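Local atomic coordinates of glycogen synthase (Cyanobacterium sp. CLg1, PDB entry 6GNF), a protein that is a glycosyltransferase of the GT-B fold, built of two Rossmann-like domains, with adenosine-5'-diphosphate and a glycan bound in the model. Residues G46-L51 against V58-P63; I102-H107 against A137-A142; A145-V150 against T165-N170. All blocks are in the same frame, centred on the assembly; numbering follows the deposited sequence.

Contact 1. Residues G46-L51 against V58-P63; sequences GLPEEL and VCTVAP
V58 meets the helix with both of its methyl groups, and P48 and L51, one turn apart, receive one each. CG1 of V58 packs on CB of P48 at 3.7 Å, while CG2 of V58 approaches CB of L51 at 3.9 Å. The valine torsion accounts for this division: CG1 is anti to the backbone N (chi1 -170°) and CG2 lies beside that N, which points one branch to P48 and the other to L51. A looser apolar touch follows along the strand, where CG of P48 lies 4.2 Å from CG2 of T60 and the two side chains cross at about a right angle.

No hydrogen bond spans the two segments. T60 presents its methyl to the proline, and its hydroxyl OG1 is hydrogen-bonded to H101 ND1, so the polar end of this buried residue is satisfied beside the helix contact. Within the helix, the backbone bond from L51 N to L47 O (3.0 Å) holds the turn that carries P48 and L51. P48 itself has no bond from its N to the preceding turn, and the helix kinks there.

Local axes 8.4 Å apart and 158° between chain directions describe a helix lying nearly antiparallel to its strand; they are the helix and second strand of the beta-alpha-beta unit 23-27, 39-54, 57-63. The first strand touches the same helix surface, F26 meeting both P48 and L51. Strand 57-63 runs between strands 23-27 and 99-105, and helix 526-540 packs against L47, E50 and L51.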
loop_
_atom_site.group_PDB
_atom_site.type_symbol
_atom_site.label_atom_id
_atom_site.label_comp_id
_atom_site.label_asym_id
_atom_site.label_seq_id
_atom_site.Cartn_x
_atom_site.Cartn_y
_atom_site.Cartn_z
ATOM N N GLY A 46 8.607 3.480 -7.140
ATOM C CA GLY A 46 8.301 4.044 -8.450
ATOM C C GLY A 46 8.233 5.551 -8.555
ATOM O O GLY A 46 8.751 6.137 -9.501
ATOM N N LEU A 47 7.577 6.184 -7.592
ATOM C CA LEU A 47 7.398 7.635 -7.632
ATOM C C LEU A 47 8.741 8.369 -7.481
ATOM O O LEU A 47 9.044 9.251 -8.283
ATOM C CB LEU A 47 6.347 8.086 -6.602
ATOM C CG LEU A 47 6.130 9.588 -6.389
ATOM C CD1 LEU A 47 5.881 10.324 -7.702
ATOM C CD2 LEU A 47 4.979 9.824 -5.417
ATOM N N PRO A 48 9.568 7.985 -6.492
ATOM C CA PRO A 48 10.890 8.627 -6.404
ATOM C C PRO A 48 11.761 8.446 -7.639
ATOM O O PRO A 48 12.470 9.378 -8.019
ATOM C CB PRO A 48 11.522 7.941 -5.189
ATOM C CG PRO A 48 10.350 7.641 -4.325
ATOM C CD PRO A 48 9.312 7.154 -5.304
ATOM N N GLU A 49 11.707 7.270 -8.266
ATOM C CA GLU A 49 12.467 7.030 -9.493
ATOM C C GLU A 49 12.018 7.950 -10.618
ATOM O O GLU A 49 12.841 8.463 -11.362
ATOM C CB GLU A 49 12.395 5.558 -9.922
ATOM C CG GLU A 49 13.287 4.659 -9.075
ATOM C CD GLU A 49 13.240 3.179 -9.428
ATOM O OE1 GLU A 49 13.795 2.384 -8.637
ATOM O OE2 GLU A 49 12.611 2.793 -10.434
ATOM N N GLU A 50 10.714 8.196 -10.712
ATOM C CA GLU A 50 10.179 9.083 -11.753
ATOM C C GLU A 50 10.586 10.526 -11.471
ATOM O O GLU A 50 10.956 11.260 -12.370
ATOM C CB GLU A 50 8.653 8.960 -11.841
ATOM C CG GLU A 50 8.001 9.855 -12.892
ATOM C CD GLU A 50 8.409 9.523 -14.324
ATOM O OE1 GLU A 50 8.869 8.384 -14.567
ATOM O OE2 GLU A 50 8.277 10.409 -15.213
ATOM N N LEU A 51 10.536 10.919 -10.208
ATOM C CA LEU A 51 10.945 12.270 -9.817
ATOM C C LEU A 51 12.420 12.532 -10.095
ATOM O O LEU A 51 12.787 13.650 -10.449
ATOM C CB LEU A 51 10.617 12.513 -8.342
ATOM C CG LEU A 51 9.112 12.584 -8.043
ATOM C CD1 LEU A 51 8.827 12.466 -6.561
ATOM C CD2 LEU A 51 8.512 13.871 -8.576
ATOM N N VAL A 58 16.377 13.294 -5.077
ATOM C CA VAL A 58 15.430 12.456 -4.351
ATOM C C VAL A 58 16.151 11.376 -3.559
ATOM O O VAL A 58 17.088 10.768 -4.053
ATOM C CB VAL A 58 14.467 11.763 -5.333
ATOM C CG1 VAL A 58 13.331 11.091 -4.593
ATOM C CG2 VAL A 58 13.916 12.770 -6.336
ATOM N N CYS A 59 15.712 11.152 -2.326
ATOM C CA CYS A 59 16.208 10.032 -1.534
ATOM C C CYS A 59 15.059 9.422 -0.760
ATOM O O CYS A 59 14.013 10.043 -0.599
ATOM C CB CYS A 59 17.318 10.461 -0.580
ATOM S SG CYS A 59 16.777 11.505 0.791
ATOM N N THR A 60 15.243 8.179 -0.330
ATOM C CA THR A 60 14.303 7.526 0.564
ATOM C C THR A 60 15.050 7.189 1.844
ATOM O O THR A 60 16.270 6.959 1.839
ATOM C CB THR A 60 13.718 6.223 -0.017
ATOM O OG1 THR A 60 14.761 5.238 -0.084
ATOM C CG2 THR A 60 13.096 6.472 -1.397
ATOM N N VAL A 61 14.317 7.211 2.950
ATOM C CA VAL A 61 14.840 6.802 4.241
ATOM C C VAL A 61 13.899 5.776 4.825
ATOM O O VAL A 61 12.691 6.026 4.915
ATOM C CB VAL A 61 14.925 7.983 5.232
ATOM C CG1 VAL A 61 15.541 7.524 6.544
ATOM C CG2 VAL A 61 15.728 9.125 4.637
ATOM N N ALA A 62 14.456 4.637 5.235
ATOM C CA ALA A 62 13.651 3.567 5.804
ATOM C C ALA A 62 14.522 2.712 6.703
ATOM O O ALA A 62 15.744 2.809 6.655
ATOM C CB ALA A 62 13.063 2.728 4.693
ATOM N N PRO A 63 13.905 1.850 7.519
ATOM C CA PRO A 63 14.714 1.006 8.407
ATOM C C PRO A 63 15.511 -0.045 7.660
ATOM O O PRO A 63 15.072 -0.539 6.623
ATOM C CB PRO A 63 13.668 0.324 9.297
ATOM C CG PRO A 63 12.477 1.224 9.235
ATOM C CD PRO A 63 12.468 1.755 7.836
#

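Contact 2. Residues I102-H107 against A137-A142; sequences IWVDHH and AMLSQA
M138 lays its thioether end over one face of the H106 imidazole. The methyl CE stands 4.0 Å from the ring centroid and 24° off the normal, a CH-pi contact displaced toward the rim; its closest ring atom is H106 CG, at 3.7 Å from M138 CE. The sulfur SD adds a Met-aromatic contact, 4.3 Å from the same centroid and 19° off the normal. M138 is extended until its last torsion (chi3 74°), and that bend folds CE over the imidazole.

H106 is the N-cap of helix 107-110. Two bonds, ND1 to V108 N and NE2 to T87 OG1, hold both ring nitrogens and so would restrain the ring's rotation under the methionine.

In the Rossmann-like N-terminal domain, strand 99-105 lies between its parallel neighbour 57-63 and the antiparallel strand 85-96, and helix 132-144 packs against it here. The join is made without a hydrogen bond between the two segments.

Purely apolar packing makes up the rest, and it centres on V104. CG1 of V104 meets A142 CB at 3.7 Å, and CG2 of V104 reaches L139 CD1 at 4.1 Å, the two branched side chains crossing obliquely. A142 and L139 lie about one helical turn apart, and V104 fits against both. Y109 of helix 107-110 also touches V104, M138 and L139.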
loop_
_atom_site.group_PDB
_atom_site.type_symbol
_atom_site.label_atom_id
_atom_site.label_comp_id
_atom_site.label_asym_id
_atom_site.label_seq_id
_atom_site.Cartn_x
_atom_site.Cartn_y
_atom_site.Cartn_z
ATOM N N ILE A 102 18.612 5.489 1.808
ATOM C CA ILE A 102 19.295 5.549 3.079
ATOM C C ILE A 102 18.579 4.601 4.024
ATOM O O ILE A 102 17.350 4.630 4.144
ATOM C CB ILE A 102 19.243 6.970 3.674
ATOM C CG1 ILE A 102 19.679 8.022 2.640
ATOM C CG2 ILE A 102 20.075 7.047 4.945
ATOM C CD1 ILE A 102 21.015 7.755 2.021
ATOM N N TRP A 103 19.349 3.777 4.719
ATOM C CA TRP A 103 18.789 2.778 5.609
ATOM C C TRP A 103 19.255 3.018 7.031
ATOM O O TRP A 103 20.451 3.084 7.313
ATOM C CB TRP A 103 19.235 1.395 5.176
ATOM C CG TRP A 103 19.051 1.131 3.725
ATOM C CD1 TRP A 103 20.026 1.065 2.785
ATOM C CD2 TRP A 103 17.814 0.889 3.043
ATOM N NE1 TRP A 103 19.482 0.786 1.557
ATOM C CE2 TRP A 103 18.130 0.659 1.689
ATOM C CE3 TRP A 103 16.481 0.819 3.447
ATOM C CZ2 TRP A 103 17.165 0.391 0.730
ATOM C CZ3 TRP A 103 15.504 0.546 2.483
ATOM C CH2 TRP A 103 15.853 0.340 1.141
ATOM N N VAL A 104 18.293 3.130 7.935
ATOM C CA VAL A 104 18.572 3.401 9.330
ATOM C C VAL A 104 18.845 2.086 10.039
ATOM O O VAL A 104 17.972 1.231 10.129
ATOM C CB VAL A 104 17.384 4.120 9.991
ATOM C CG1 VAL A 104 17.712 4.476 11.433
ATOM C CG2 VAL A 104 17.022 5.368 9.204
ATOM N N ASP A 105 20.051 1.945 10.577
ATOM C CA ASP A 105 20.483 0.693 11.167
ATOM C C ASP A 105 20.446 0.737 12.695
ATOM O O ASP A 105 21.017 1.621 13.326
ATOM C CB ASP A 105 21.892 0.352 10.712
ATOM C CG ASP A 105 22.409 -0.950 11.318
ATOM O OD1 ASP A 105 21.884 -2.049 11.027
ATOM O OD2 ASP A 105 23.374 -0.869 12.118
ATOM N N HIS A 106 19.787 -0.257 13.285
ATOM C CA HIS A 106 19.709 -0.413 14.731
ATOM C C HIS A 106 19.295 -1.843 15.046
ATOM O O HIS A 106 18.561 -2.457 14.283
ATOM C CB HIS A 106 18.685 0.551 15.325
ATOM C CG HIS A 106 18.832 0.752 16.798
ATOM N ND1 HIS A 106 18.332 -0.133 17.728
ATOM C CD2 HIS A 106 19.439 1.734 17.503
ATOM C CE1 HIS A 106 18.627 0.288 18.943
ATOM N NE2 HIS A 106 19.299 1.422 18.837
ATOM N N HIS A 107 19.734 -2.341 16.195
ATOM C CA HIS A 107 19.420 -3.694 16.638
ATOM C C HIS A 107 17.906 -4.010 16.571
ATOM O O HIS A 107 17.535 -5.098 16.178
ATOM C CB HIS A 107 20.039 -3.927 18.041
ATOM C CG HIS A 107 19.468 -5.081 18.797
ATOM N ND1 HIS A 107 19.965 -6.365 18.664
ATOM C CD2 HIS A 107 18.514 -5.146 19.757
ATOM C CE1 HIS A 107 19.311 -7.177 19.475
ATOM N NE2 HIS A 107 18.421 -6.464 20.145
ATOM N N ALA A 137 8.844 6.046 16.161
ATOM C CA ALA A 137 9.289 7.360 16.620
ATOM C C ALA A 137 10.789 7.538 16.333
ATOM O O ALA A 137 11.230 8.613 15.922
ATOM C CB ALA A 137 9.011 7.542 18.101
ATOM N N MET A 138 11.572 6.492 16.567
ATOM C CA MET A 138 13.010 6.561 16.300
ATOM C C MET A 138 13.311 6.732 14.805
ATOM O O MET A 138 14.274 7.412 14.432
ATOM C CB MET A 138 13.718 5.323 16.843
ATOM C CG MET A 138 15.243 5.390 16.715
ATOM S SD MET A 138 16.090 4.058 17.578
ATOM C CE MET A 138 15.725 2.710 16.459
ATOM N N LEU A 139 12.520 6.087 13.952
ATOM C CA LEU A 139 12.667 6.263 12.509
ATOM C C LEU A 139 12.476 7.718 12.089
ATOM O O LEU A 139 13.252 8.226 11.285
ATOM C CB LEU A 139 11.678 5.374 11.747
ATOM C CG LEU A 139 11.600 5.569 10.233
ATOM C CD1 LEU A 139 12.954 5.356 9.580
ATOM C CD2 LEU A 139 10.571 4.622 9.628
ATOM N N SER A 140 11.452 8.378 12.635
ATOM C CA SER A 140 11.159 9.767 12.277
ATOM C C SER A 140 12.286 10.703 12.704
ATOM O O SER A 140 12.649 11.602 11.968
ATOM C CB SER A 140 9.833 10.211 12.883
ATOM O OG SER A 140 8.797 9.402 12.355
ATOM N N GLN A 141 12.826 10.484 13.897
ATOM C CA GLN A 141 13.971 11.253 14.381
ATOM C C GLN A 141 15.207 11.023 13.534
ATOM O O GLN A 141 15.952 11.955 13.252
ATOM C CB GLN A 141 14.317 10.870 15.822
ATOM C CG GLN A 141 13.260 11.236 16.839
ATOM C CD GLN A 141 13.545 10.629 18.196
ATOM O OE1 GLN A 141 14.688 10.608 18.659
ATOM N NE2 GLN A 141 12.511 10.117 18.840
ATOM N N ALA A 142 15.468 9.766 13.192
ATOM C CA ALA A 142 16.664 9.434 12.429
ATOM C C ALA A 142 16.621 10.019 11.023
ATOM O O ALA A 142 17.676 10.387 10.495
ATOM C CB ALA A 142 16.851 7.924 12.365
#

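Contact 3. Residues A145-V150 against T165-N170; sequences AVPLLV and TIFVCN
CG of P147 abuts the far end of the F167 ring, and this is where the contact is tightest. CG of P147 is 3.7 Å from CZ of F167 and equally near its CE1, the two side chains coming from opposite directions. With CG beside the backbone N (chi1 -70°), F167 carries its ring over the T165 methyl and on to P147. That methyl, CG2 of T165, lies 4.1 Å from the plane of the F167 ring, over its centre; the same CG2 of T165 is 4.1 Å from P147 CG, so proline, threonine and phenylalanine form a compact cluster. Next to CG in the proline ring, CB of P147 lies 3.9 Å from T165 OG1.

The packing thins quickly beyond P147. L148 and L149, further along the short helix 146-149, are partly exposed and take no part, and the summed buried surface is only 108 Å². F167 is completed from elsewhere, its ring meeting F191 edge-to-face.

The hydroxyl of T165 that borders the proline is hydrogen-bonded to G162 O, and no hydrogen bond crosses between the segments. With OG1 engaged there, what T165 and F167 offer P147 is non-directional van der Waals packing.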
loop_
_atom_site.group_PDB
_atom_site.type_symbol
_atom_site.label_atom_id
_atom_site.label_comp_id
_atom_site.label_asym_id
_atom_site.label_seq_id
_atom_site.Cartn_x
_atom_site.Cartn_y
_atom_site.Cartn_z
ATOM N N ALA A 145 17.756 13.817 10.284
ATOM C CA ALA A 145 19.181 14.119 10.204
ATOM C C ALA A 145 19.782 13.812 8.837
ATOM O O ALA A 145 20.862 14.299 8.501
ATOM C CB ALA A 145 19.938 13.374 11.298
ATOM N N VAL A 146 19.081 13.034 8.023
ATOM C CA VAL A 146 19.672 12.525 6.779
ATOM C C VAL A 146 20.024 13.637 5.783
ATOM O O VAL A 146 21.134 13.604 5.221
ATOM C CB VAL A 146 18.799 11.429 6.136
ATOM C CG1 VAL A 146 19.208 11.158 4.693
ATOM C CG2 VAL A 146 18.899 10.152 6.952
ATOM N N PRO A 147 19.105 14.599 5.557
ATOM C CA PRO A 147 19.464 15.702 4.662
ATOM C C PRO A 147 20.649 16.552 5.138
ATOM O O PRO A 147 21.287 17.211 4.315
ATOM C CB PRO A 147 18.189 16.545 4.611
ATOM C CG PRO A 147 17.097 15.561 4.874
ATOM C CD PRO A 147 17.683 14.652 5.925
ATOM N N LEU A 148 20.981 16.496 6.425
ATOM C CA LEU A 148 22.088 17.289 6.956
ATOM C C LEU A 148 23.416 16.537 6.955
ATOM O O LEU A 148 24.470 17.162 6.910
ATOM C CB LEU A 148 21.773 17.748 8.380
ATOM C CG LEU A 148 20.449 18.491 8.587
ATOM C CD1 LEU A 148 20.224 18.755 10.072
ATOM C CD2 LEU A 148 20.428 19.790 7.807
ATOM N N LEU A 149 23.368 15.202 6.977
ATOM C CA LEU A 149 24.553 14.386 7.275
ATOM C C LEU A 149 25.048 13.498 6.148
ATOM O O LEU A 149 26.261 13.330 5.968
ATOM C CB LEU A 149 24.260 13.485 8.479
ATOM C CG LEU A 149 24.151 14.088 9.875
ATOM C CD1 LEU A 149 23.843 13.012 10.908
ATOM C CD2 LEU A 149 25.373 14.901 10.256
ATOM N N VAL A 150 24.134 12.938 5.369
ATOM C CA VAL A 150 24.490 11.863 4.441
ATOM C C VAL A 150 24.790 12.385 3.025
ATOM O O VAL A 150 23.891 12.846 2.324
ATOM C CB VAL A 150 23.371 10.802 4.379
ATOM C CG1 VAL A 150 23.741 9.673 3.435
ATOM C CG2 VAL A 150 23.092 10.237 5.771
ATOM N N THR A 165 14.484 21.260 2.069
ATOM C CA THR A 165 14.049 19.911 1.800
ATOM C C THR A 165 12.560 19.758 2.059
ATOM O O THR A 165 12.035 20.352 2.987
ATOM C CB THR A 165 14.838 18.936 2.690
ATOM O OG1 THR A 165 16.210 18.972 2.275
ATOM C CG2 THR A 165 14.292 17.515 2.581
ATOM N N ILE A 166 11.898 18.978 1.208
ATOM C CA ILE A 166 10.523 18.562 1.416
ATOM C C ILE A 166 10.548 17.124 1.923
ATOM O O ILE A 166 10.977 16.219 1.209
ATOM C CB ILE A 166 9.714 18.626 0.105
ATOM C CG1 ILE A 166 9.636 20.069 -0.399
ATOM C CG2 ILE A 166 8.303 18.081 0.303
ATOM C CD1 ILE A 166 9.111 20.198 -1.809
ATOM N N PHE A 167 10.070 16.915 3.146
ATOM C CA PHE A 167 9.931 15.578 3.700
ATOM C C PHE A 167 8.563 15.006 3.326
ATOM O O PHE A 167 7.537 15.569 3.691
ATOM C CB PHE A 167 10.056 15.609 5.225
ATOM C CG PHE A 167 11.443 15.920 5.721
ATOM C CD1 PHE A 167 12.395 14.917 5.836
ATOM C CD2 PHE A 167 11.794 17.213 6.083
ATOM C CE1 PHE A 167 13.669 15.199 6.293
ATOM C CE2 PHE A 167 13.062 17.500 6.539
ATOM C CZ PHE A 167 14.000 16.490 6.650
ATOM N N VAL A 168 8.551 13.873 2.628
ATOM C CA VAL A 168 7.306 13.161 2.341
ATOM C C VAL A 168 7.162 11.996 3.319
ATOM O O VAL A 168 7.916 11.017 3.273
ATOM C CB VAL A 168 7.261 12.651 0.891
ATOM C CG1 VAL A 168 5.933 11.967 0.604
ATOM C CG2 VAL A 168 7.453 13.803 -0.084
ATOM N N CYS A 169 6.233 12.154 4.256
ATOM C CA CYS A 169 5.971 11.171 5.296
ATOM C C CYS A 169 4.871 10.225 4.838
ATOM O O CYS A 169 3.730 10.639 4.646
ATOM C CB CYS A 169 5.530 11.887 6.566
ATOM S SG CYS A 169 6.668 13.223 7.015
ATOM N N ASN A 170 5.228 8.957 4.679
ATOM C CA ASN A 170 4.298 7.959 4.194
ATOM C C ASN A 170 3.627 7.238 5.345
ATOM O O ASN A 170 4.286 6.625 6.169
ATOM C CB ASN A 170 5.030 6.974 3.286
ATOM C CG ASN A 170 5.466 7.618 1.995
ATOM O OD1 ASN A 170 4.706 7.698 1.038
ATOM N ND2 ASN A 170 6.701 8.111 1.965
#

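How the contacts relate
All three contacts are buried in the same Rossmann-like domain and reach the same sheet; none is a surface contact, though contact 2 includes a partly exposed histidine, whereas the partly exposed leucines beside contact 3 take no part. Contacts 1 and 2 use neighbouring strands, tied by the probable backbone bonds T60 O to I102 N (2.8 Å) and A62 O to V104 N (2.9 Å). Contact 3 uses a third strand, and V146 of its helix packs on V61 and on I102. Chemically, contact 1 is aliphatic, contact 3 sets a proline against a phenylalanine, and contact 2 adds a methionine over an imidazole just past the strand's end. Helices 132-144 and 146-149 follow one another in the chain.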